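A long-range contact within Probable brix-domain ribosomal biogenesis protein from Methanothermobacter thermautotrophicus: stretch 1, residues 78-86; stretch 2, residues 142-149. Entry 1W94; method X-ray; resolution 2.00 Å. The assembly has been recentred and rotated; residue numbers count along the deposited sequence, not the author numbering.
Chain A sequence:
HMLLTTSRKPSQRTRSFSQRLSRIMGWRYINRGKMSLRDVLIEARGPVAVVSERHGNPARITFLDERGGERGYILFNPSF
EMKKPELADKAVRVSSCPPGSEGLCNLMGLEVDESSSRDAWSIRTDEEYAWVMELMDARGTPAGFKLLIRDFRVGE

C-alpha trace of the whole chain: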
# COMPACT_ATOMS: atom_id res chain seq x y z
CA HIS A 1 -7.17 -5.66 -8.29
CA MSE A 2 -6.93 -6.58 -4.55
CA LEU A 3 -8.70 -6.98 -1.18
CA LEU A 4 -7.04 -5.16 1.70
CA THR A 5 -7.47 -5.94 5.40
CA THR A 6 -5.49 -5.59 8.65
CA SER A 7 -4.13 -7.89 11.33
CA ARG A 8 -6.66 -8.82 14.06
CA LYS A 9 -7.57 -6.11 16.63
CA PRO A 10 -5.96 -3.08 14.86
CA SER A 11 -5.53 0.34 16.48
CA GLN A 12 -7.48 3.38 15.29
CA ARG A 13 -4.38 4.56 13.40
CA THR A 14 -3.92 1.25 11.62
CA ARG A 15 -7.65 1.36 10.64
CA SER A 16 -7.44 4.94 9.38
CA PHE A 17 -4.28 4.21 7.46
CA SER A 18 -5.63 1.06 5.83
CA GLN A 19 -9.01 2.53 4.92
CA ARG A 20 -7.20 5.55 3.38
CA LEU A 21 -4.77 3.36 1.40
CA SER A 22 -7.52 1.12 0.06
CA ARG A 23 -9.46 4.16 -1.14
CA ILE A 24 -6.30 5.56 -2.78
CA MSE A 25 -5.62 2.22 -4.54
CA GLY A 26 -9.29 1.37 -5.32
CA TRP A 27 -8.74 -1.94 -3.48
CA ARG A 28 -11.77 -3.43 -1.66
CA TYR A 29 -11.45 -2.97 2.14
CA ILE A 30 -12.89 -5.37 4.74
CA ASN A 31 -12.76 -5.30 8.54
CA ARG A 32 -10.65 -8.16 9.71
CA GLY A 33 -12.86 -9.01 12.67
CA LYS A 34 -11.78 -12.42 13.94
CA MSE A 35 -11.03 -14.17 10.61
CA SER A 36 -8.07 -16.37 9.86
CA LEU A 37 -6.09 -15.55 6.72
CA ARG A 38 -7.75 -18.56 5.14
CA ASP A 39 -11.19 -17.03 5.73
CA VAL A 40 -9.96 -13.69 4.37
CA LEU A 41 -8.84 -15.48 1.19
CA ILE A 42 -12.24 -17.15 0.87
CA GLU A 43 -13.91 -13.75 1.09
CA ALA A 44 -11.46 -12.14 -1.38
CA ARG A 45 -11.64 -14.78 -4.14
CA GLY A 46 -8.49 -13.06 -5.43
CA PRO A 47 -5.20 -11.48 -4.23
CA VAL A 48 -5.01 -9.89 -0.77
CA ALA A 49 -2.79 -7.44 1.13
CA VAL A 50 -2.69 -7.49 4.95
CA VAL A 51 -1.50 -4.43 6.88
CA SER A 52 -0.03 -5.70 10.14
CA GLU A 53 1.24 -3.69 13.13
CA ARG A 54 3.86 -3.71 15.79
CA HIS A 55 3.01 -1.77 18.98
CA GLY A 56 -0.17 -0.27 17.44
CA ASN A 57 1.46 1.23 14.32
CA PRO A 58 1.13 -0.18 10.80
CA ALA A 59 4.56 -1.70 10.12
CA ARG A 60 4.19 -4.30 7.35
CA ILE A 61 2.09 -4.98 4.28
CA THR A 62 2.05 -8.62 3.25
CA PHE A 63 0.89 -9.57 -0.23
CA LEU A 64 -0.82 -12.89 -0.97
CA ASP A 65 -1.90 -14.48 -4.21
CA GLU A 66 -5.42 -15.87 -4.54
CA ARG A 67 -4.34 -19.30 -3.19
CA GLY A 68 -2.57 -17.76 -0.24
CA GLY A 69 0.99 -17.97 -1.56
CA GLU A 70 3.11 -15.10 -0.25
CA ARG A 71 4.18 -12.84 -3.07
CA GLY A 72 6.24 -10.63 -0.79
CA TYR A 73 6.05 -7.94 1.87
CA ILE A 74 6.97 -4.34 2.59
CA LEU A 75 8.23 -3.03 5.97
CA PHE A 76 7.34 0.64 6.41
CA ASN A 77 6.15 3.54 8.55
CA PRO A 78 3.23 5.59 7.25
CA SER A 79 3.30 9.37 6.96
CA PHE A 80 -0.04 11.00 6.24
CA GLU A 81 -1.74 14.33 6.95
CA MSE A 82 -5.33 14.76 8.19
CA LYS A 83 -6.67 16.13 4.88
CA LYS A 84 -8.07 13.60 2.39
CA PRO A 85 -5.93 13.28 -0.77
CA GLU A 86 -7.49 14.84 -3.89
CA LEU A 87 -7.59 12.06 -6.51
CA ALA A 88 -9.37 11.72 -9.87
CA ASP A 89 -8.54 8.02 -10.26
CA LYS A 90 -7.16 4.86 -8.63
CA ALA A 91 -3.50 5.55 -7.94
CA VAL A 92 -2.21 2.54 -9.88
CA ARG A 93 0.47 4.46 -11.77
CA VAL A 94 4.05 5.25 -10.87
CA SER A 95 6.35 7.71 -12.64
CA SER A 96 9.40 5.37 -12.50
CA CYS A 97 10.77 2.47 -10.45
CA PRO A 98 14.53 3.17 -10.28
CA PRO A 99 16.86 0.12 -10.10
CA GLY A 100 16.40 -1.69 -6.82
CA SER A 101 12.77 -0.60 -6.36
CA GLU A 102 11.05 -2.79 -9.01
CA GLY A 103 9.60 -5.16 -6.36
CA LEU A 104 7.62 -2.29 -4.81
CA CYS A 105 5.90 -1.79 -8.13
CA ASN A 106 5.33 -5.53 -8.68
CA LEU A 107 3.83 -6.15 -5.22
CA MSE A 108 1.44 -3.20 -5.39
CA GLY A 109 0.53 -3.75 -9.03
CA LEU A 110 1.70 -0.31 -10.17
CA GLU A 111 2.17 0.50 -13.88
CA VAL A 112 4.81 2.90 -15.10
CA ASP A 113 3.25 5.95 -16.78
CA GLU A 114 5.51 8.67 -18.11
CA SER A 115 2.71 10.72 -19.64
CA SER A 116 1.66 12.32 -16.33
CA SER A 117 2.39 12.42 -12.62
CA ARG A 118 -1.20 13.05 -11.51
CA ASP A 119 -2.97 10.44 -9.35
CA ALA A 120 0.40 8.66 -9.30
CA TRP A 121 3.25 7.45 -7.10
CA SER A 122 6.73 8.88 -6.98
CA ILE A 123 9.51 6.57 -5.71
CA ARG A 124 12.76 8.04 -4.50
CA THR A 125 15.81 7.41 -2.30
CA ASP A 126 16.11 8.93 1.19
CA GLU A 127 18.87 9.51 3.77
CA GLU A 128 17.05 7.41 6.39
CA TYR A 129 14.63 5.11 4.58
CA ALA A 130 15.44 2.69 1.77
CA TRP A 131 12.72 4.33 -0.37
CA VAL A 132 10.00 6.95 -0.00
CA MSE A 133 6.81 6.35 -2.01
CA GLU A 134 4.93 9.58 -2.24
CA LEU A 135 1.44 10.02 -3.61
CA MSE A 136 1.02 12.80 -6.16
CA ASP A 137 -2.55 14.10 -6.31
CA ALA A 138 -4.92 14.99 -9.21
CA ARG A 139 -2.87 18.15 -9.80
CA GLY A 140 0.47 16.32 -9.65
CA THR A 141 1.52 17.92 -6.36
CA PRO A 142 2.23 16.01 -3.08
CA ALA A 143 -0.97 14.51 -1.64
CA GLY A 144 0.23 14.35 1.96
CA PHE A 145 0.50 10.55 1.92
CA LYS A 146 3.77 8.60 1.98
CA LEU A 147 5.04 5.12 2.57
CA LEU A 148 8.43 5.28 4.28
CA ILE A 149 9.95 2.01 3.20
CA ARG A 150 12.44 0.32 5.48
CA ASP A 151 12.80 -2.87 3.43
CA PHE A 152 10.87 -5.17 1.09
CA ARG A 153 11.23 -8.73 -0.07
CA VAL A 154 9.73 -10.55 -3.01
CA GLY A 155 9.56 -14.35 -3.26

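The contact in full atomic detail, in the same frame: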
# COMPACT_ATOMS: atom_id res chain seq x y z
N PRO A 78 4.01 4.64 8.05
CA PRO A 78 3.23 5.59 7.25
C PRO A 78 3.51 7.03 7.65
O PRO A 78 3.99 7.30 8.75
CB PRO A 78 1.78 5.22 7.57
CG PRO A 78 1.85 4.67 8.97
CD PRO A 78 3.21 4.01 9.12
N SER A 79 3.27 7.94 6.71
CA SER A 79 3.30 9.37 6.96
C SER A 79 2.14 9.95 6.18
O SER A 79 2.14 9.95 4.95
CB SER A 79 4.60 9.96 6.44
OG SER A 79 4.56 11.38 6.52
N PHE A 80 1.12 10.41 6.89
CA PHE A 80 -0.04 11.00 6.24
C PHE A 80 -0.63 12.15 7.05
O PHE A 80 -0.66 12.11 8.28
CB PHE A 80 -1.07 9.91 5.86
CG PHE A 80 -1.65 9.13 7.03
CD1 PHE A 80 -2.93 9.37 7.47
CD2 PHE A 80 -0.92 8.14 7.66
CE1 PHE A 80 -3.48 8.64 8.52
CE2 PHE A 80 -1.45 7.41 8.71
CZ PHE A 80 -2.73 7.65 9.14
N GLU A 81 -1.06 13.19 6.35
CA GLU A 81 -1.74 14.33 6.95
C GLU A 81 -3.22 14.05 7.20
O GLU A 81 -3.76 13.04 6.75
CB GLU A 81 -1.62 15.56 6.05
CG GLU A 81 -0.22 15.82 5.48
N MSE A 82 -3.90 14.98 7.88
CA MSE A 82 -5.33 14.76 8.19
C MSE A 82 -6.22 14.87 6.95
O MSE A 82 -7.17 14.12 6.81
CB MSE A 82 -5.81 15.71 9.28
CG MSE A 82 -6.14 17.09 8.80
SE MSE A 82 -6.71 18.19 10.32
CE MSE A 82 -4.97 19.23 10.58
N LYS A 83 -5.87 15.80 6.06
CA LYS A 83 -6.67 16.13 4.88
C LYS A 83 -6.67 14.96 3.90
O LYS A 83 -5.62 14.39 3.62
CB LYS A 83 -6.10 17.36 4.19
CG LYS A 83 -6.95 17.93 3.05
N LYS A 84 -7.85 14.63 3.39
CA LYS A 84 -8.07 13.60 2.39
C LYS A 84 -7.33 13.96 1.10
O LYS A 84 -7.38 15.12 0.65
CB LYS A 84 -9.58 13.46 2.12
N PRO A 85 -6.60 13.00 0.52
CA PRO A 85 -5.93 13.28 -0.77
C PRO A 85 -6.95 13.60 -1.88
O PRO A 85 -8.01 12.97 -1.94
CB PRO A 85 -5.22 11.97 -1.09
CG PRO A 85 -5.14 11.23 0.20
CD PRO A 85 -6.31 11.65 1.03
N GLU A 86 -6.63 14.54 -2.75
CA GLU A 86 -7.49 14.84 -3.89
C GLU A 86 -7.09 14.02 -5.11
O GLU A 86 -6.10 14.31 -5.77
CB GLU A 86 -7.41 16.32 -4.23
CG GLU A 86 -8.37 16.72 -5.32
N PRO A 142 2.24 17.01 -4.16
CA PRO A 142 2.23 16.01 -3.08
C PRO A 142 0.90 15.94 -2.33
O PRO A 142 0.39 16.97 -1.89
CB PRO A 142 3.36 16.49 -2.15
CG PRO A 142 4.30 17.20 -3.11
CD PRO A 142 3.33 17.98 -3.98
N ALA A 143 0.37 14.73 -2.20
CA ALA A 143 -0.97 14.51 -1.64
C ALA A 143 -1.02 14.54 -0.11
O ALA A 143 -2.11 14.57 0.49
CB ALA A 143 -1.51 13.17 -2.13
N GLY A 144 0.16 14.52 0.52
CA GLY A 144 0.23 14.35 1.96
C GLY A 144 0.03 12.91 2.39
O GLY A 144 -0.67 12.65 3.37
N PHE A 145 0.60 11.98 1.62
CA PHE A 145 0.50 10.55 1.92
C PHE A 145 1.73 9.81 1.40
O PHE A 145 1.94 9.69 0.17
CB PHE A 145 -0.80 9.95 1.35
CG PHE A 145 -1.09 8.54 1.82
CD1 PHE A 145 -1.99 8.32 2.87
CD2 PHE A 145 -0.48 7.43 1.21
CE1 PHE A 145 -2.27 7.02 3.28
CE2 PHE A 145 -0.75 6.15 1.64
CZ PHE A 145 -1.64 5.93 2.68
N LYS A 146 2.53 9.28 2.32
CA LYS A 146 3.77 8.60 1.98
C LYS A 146 3.88 7.26 2.66
O LYS A 146 3.39 7.06 3.78
CB LYS A 146 5.00 9.41 2.39
CG LYS A 146 5.14 10.75 1.77
CD LYS A 146 6.05 11.61 2.64
CE LYS A 146 6.43 12.90 1.97
NZ LYS A 146 7.42 13.66 2.78
N LEU A 147 4.58 6.36 1.99
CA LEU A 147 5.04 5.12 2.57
C LEU A 147 6.56 5.22 2.72
O LEU A 147 7.27 5.39 1.73
CB LEU A 147 4.63 3.93 1.71
CG LEU A 147 3.16 3.86 1.25
CD1 LEU A 147 2.96 2.57 0.45
CD2 LEU A 147 2.19 3.85 2.44
N LEU A 148 7.03 5.15 3.97
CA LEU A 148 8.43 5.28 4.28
C LEU A 148 8.97 3.87 4.40
O LEU A 148 8.76 3.19 5.40
CB LEU A 148 8.63 6.11 5.57
CG LEU A 148 7.84 7.46 5.60
CD1 LEU A 148 8.01 8.20 6.90
CD2 LEU A 148 8.27 8.38 4.46
N ILE A 149 9.64 3.43 3.36
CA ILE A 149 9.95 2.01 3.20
C ILE A 149 11.29 1.72 3.85
O ILE A 149 12.31 2.27 3.47
CB ILE A 149 9.99 1.61 1.70
CG1 ILE A 149 8.69 2.05 0.97
CG2 ILE A 149 10.33 0.13 1.53
CD1 ILE A 149 7.52 1.25 1.26
O HOH W 1 -3.46 11.91 3.53

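The two stretches, at least 58 residues apart in sequence wherever they touch, meet as neighbouring antiparallel strands. Strand 78-80 runs against strand 145-149 with an angle of 165° between their N-to-C directions and a closest approach of 4.7 Å between their axes. The register pairs Pro78 with Leu147, Ser79 with Lys146 and Phe80 with Phe145. Of these, Ser79 and Lys146 form the hydrogen-bonded pair, and they bond in both directions: Ser79 N donates to Lys146 O at 3.1 Å, and Lys146 N donates to Ser79 O at 2.7 Å, both with nearly straight N-H...O angles. The flanking pairs are of the non-hydrogen-bonded type, as expected from the alternation of an antiparallel ladder. Pro78, which has no amide hydrogen to give, sits at a position where the pairing with Leu147 asks for none.

Beyond the last bridge, one further backbone hydrogen bond, from Glu81 N to Gly144 O (3.1 Å), extends the pairing. Two CA-H...O contacts accompany these bonds: Phe145 CA lies 3.5 Å from Ser79 O, and Phe80 CA lies 3.4 Å from Gly144 O. The narrow gap between Phe80 and Phe145, whose CA atoms are 4.4 Å apart, accords with these close approaches. Gly144 stands where the second stretch turns a corner between two strands. Its phi of 78° is one that glycine adopts readily, and the space beside it is already taken: an ideal CB would sit 3.0 Å from Glu81 CG, a clash. Gly144 O also accepts a hydrogen bond from a water whose O lies 2.9 Å away. The O of the same water lies 3.3 Å from Lys83 O, also placed to donate, so it sits between the corner and the loop that follows strand 78-80; not every acceptor in reach can be served at once.

The side chains of the paired residues divide between the two faces of the sheet. Phe80 and Phe145 lie on one face with Pro78 and Leu147. Phe80 CB comes within 3.5 Å of Phe145 CD1, an apolar contact in which the approach is oblique to the ring. Phe80 adopts chi1 p and Phe145 chi1 t; the end of the Phe80 side chain leads away from the other stretch, so it is the base of this side chain that meets the buried Phe145 ring.

Ser79 and Lys146 share the opposite face, with Ser79 CB 4.1 Å from Lys146 CB. Beyond that point the lysine chain, extended from chi2 onward, leads away. Ser79 CB also lies 3.9 Å from Leu148 CD1, a diagonal contact two residues along from its partner Lys146.

After Glu81 the first stretch leaves the strand pairing, and Met82, modelled as selenomethionine, points away and makes no contact. The chain returns at Pro85, where Pro85 CB rests 4.0 Å from Ala143 CB, which points toward the first stretch. This small apolar contact brings the end of the loop against the residue just before the corner at Gly144. Together the two stretches bury 466 Å², summed over both sides.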